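Local atomic coordinates of Maltose/maltodextrin transport permease homologue (Bdellovibrio bacteriovorus HD100, PDB entry 6FFL), a protein that binds maltotriose, and probably maltose and other maltodextrins, through a solute-binding domain fused to the transmembrane subunit of an ABC transporter. Residues A177-D182 with R348-S353. Numbering follows the deposited sequence. Where two conformers were deposited one is given.
Sequences AFLKAD and RAVWDS. With GLC (alpha-D-glucopyranose), chain B.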
# COMPACT_ATOMS: atom_id res chain seq x y z
N ALA A 177 3.51 12.30 14.34
CA ALA A 177 3.23 11.00 13.74
C ALA A 177 2.05 10.33 14.44
O ALA A 177 1.73 10.64 15.59
CB ALA A 177 4.46 10.10 13.81
N PHE A 178 1.41 9.37 13.76
CA PHE A 178 0.23 8.75 14.35
C PHE A 178 0.57 7.62 15.31
O PHE A 178 -0.33 7.10 15.97
CB PHE A 178 -0.74 8.25 13.26
CG PHE A 178 -0.19 7.14 12.38
CD1 PHE A 178 -0.23 5.82 12.79
CD2 PHE A 178 0.28 7.42 11.10
CE1 PHE A 178 0.25 4.79 11.98
CE2 PHE A 178 0.75 6.39 10.27
CZ PHE A 178 0.73 5.08 10.72
N LEU A 179 1.83 7.22 15.39
CA LEU A 179 2.30 6.24 16.36
C LEU A 179 3.47 6.86 17.10
O LEU A 179 4.32 7.51 16.49
CB LEU A 179 2.74 4.96 15.63
CG LEU A 179 2.76 3.57 16.25
CD1 LEU A 179 1.41 3.22 16.88
CD2 LEU A 179 3.13 2.57 15.16
N LYS A 180 3.50 6.70 18.42
CA LYS A 180 4.61 7.24 19.19
C LYS A 180 5.90 6.49 18.88
O LYS A 180 5.91 5.49 18.16
CB LYS A 180 4.30 7.19 20.68
CG LYS A 180 3.28 8.20 21.14
CD LYS A 180 3.06 8.11 22.63
CE LYS A 180 2.24 9.28 23.14
NZ LYS A 180 2.10 9.26 24.62
N ALA A 181 7.00 6.98 19.44
CA ALA A 181 8.32 6.44 19.11
C ALA A 181 8.44 4.98 19.51
O ALA A 181 9.18 4.22 18.87
CB ALA A 181 9.41 7.27 19.80
N ASP A 182 7.73 4.55 20.56
CA ASP A 182 7.81 3.17 20.99
C ASP A 182 7.22 2.20 19.98
O ASP A 182 7.36 0.98 20.15
CB ASP A 182 7.14 3.00 22.36
CG ASP A 182 5.66 3.39 22.37
OD1 ASP A 182 5.05 3.56 21.30
OD2 ASP A 182 5.10 3.52 23.48
N ARG A 348 -2.80 -2.24 13.67
CA ARG A 348 -4.11 -2.69 13.20
C ARG A 348 -5.23 -1.93 13.90
O ARG A 348 -6.20 -1.50 13.25
CB ARG A 348 -4.23 -4.20 13.44
CG ARG A 348 -5.59 -4.77 13.16
CD ARG A 348 -5.77 -5.01 11.68
NE ARG A 348 -6.52 -3.95 11.02
CZ ARG A 348 -6.11 -3.33 9.91
NH1 ARG A 348 -4.95 -3.66 9.35
NH2 ARG A 348 -6.88 -2.41 9.35
N ALA A 349 -5.12 -1.76 15.22
CA ALA A 349 -6.11 -0.98 15.96
C ALA A 349 -6.14 0.46 15.48
O ALA A 349 -7.21 1.08 15.41
CB ALA A 349 -5.80 -1.03 17.45
N VAL A 350 -4.97 1.03 15.16
CA VAL A 350 -4.92 2.41 14.67
C VAL A 350 -5.65 2.53 13.34
O VAL A 350 -6.47 3.43 13.16
CB VAL A 350 -3.46 2.89 14.56
CG1 VAL A 350 -3.42 4.24 13.83
CG2 VAL A 350 -2.83 3.04 15.95
N TRP A 351 -5.35 1.63 12.40
CA TRP A 351 -6.04 1.69 11.10
C TRP A 351 -7.55 1.56 11.27
O TRP A 351 -8.32 2.29 10.64
CB TRP A 351 -5.55 0.58 10.17
CG TRP A 351 -4.16 0.68 9.67
CD1 TRP A 351 -3.24 -0.34 9.63
CD2 TRP A 351 -3.51 1.82 9.07
NE1 TRP A 351 -2.07 0.11 9.06
CE2 TRP A 351 -2.21 1.42 8.71
CE3 TRP A 351 -3.91 3.14 8.80
CZ2 TRP A 351 -1.30 2.29 8.10
CZ3 TRP A 351 -3.00 4.01 8.20
CH2 TRP A 351 -1.71 3.57 7.86
N ASP A 352 -7.99 0.58 12.07
CA ASP A 352 -9.42 0.34 12.19
C ASP A 352 -10.13 1.50 12.85
O ASP A 352 -11.24 1.87 12.44
CB ASP A 352 -9.67 -0.96 12.95
CG ASP A 352 -9.25 -2.20 12.15
OD1 ASP A 352 -9.19 -2.11 10.91
OD2 ASP A 352 -8.99 -3.25 12.76
N SER A 353 -9.53 2.08 13.89
CA SER A 353 -10.13 3.24 14.56
C SER A 353 -10.17 4.45 13.64
O SER A 353 -11.18 5.16 13.57
CB SER A 353 -9.35 3.57 15.83
OG SER A 353 -9.95 4.65 16.52
C1 GLC B . -2.71 -0.38 4.27
C2 GLC B . -2.35 -1.47 5.29
C3 GLC B . -3.63 -2.14 5.80
C4 GLC B . -4.58 -1.10 6.38
C5 GLC B . -4.86 -0.01 5.34
C6 GLC B . -5.63 1.14 5.98
O2 GLC B . -1.46 -2.44 4.72
O3 GLC B . -3.32 -3.11 6.82
O4 GLC B . -5.80 -1.74 6.76
O5 GLC B . -3.62 0.54 4.88
O6 GLC B . -6.15 2.06 4.99
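Phe-178 meets helix 346-362 at two side chains: its CD1 lies 3.7 Å from CG1 of Val-350, and its CZ lies 4.1 Å from CH2 of Trp-351. The ring of Phe-178 and the six-membered ring of Trp-351 meet at a slant, their planes at 47° and their centroids 5.4 Å apart. With chi1 at 64°, the ring of Phe-178 is tucked over its own backbone and reaches from the loop to the helix. Beside it, Leu-179 adds a looser apolar touch on Val-350. All the close approaches between the segments are carbon to carbon, and no hydrogen bond crosses; Leu-266 touches both aromatic side chains.

The indole lies between Phe-178 and the sugar, one of its faces covering the C4/C6 side of the glucose, with CD1 of Trp-351 3.6 Å from C4 of GLC. Alongside, the guanidinium of Arg-348 approaches edge-on: NH2 donates to O4 of GLC (2.9 Å, 158°), and NH1 donates to O3 of GLC (3.1 Å). One turn on, Asp-352 holds that group side-on, its OD1 taking NH2 of Arg-348 at 2.8 Å and its OD2 taking NE, both from above the carboxylate plane. Arg-355 and Gln-382 in turn engage this carboxylate. An aromatic face packed against a glucose, combined with an arginine bonded to its hydroxyls, is characteristic of the maltodextrin pocket of periplasmic-type solute-binding proteins.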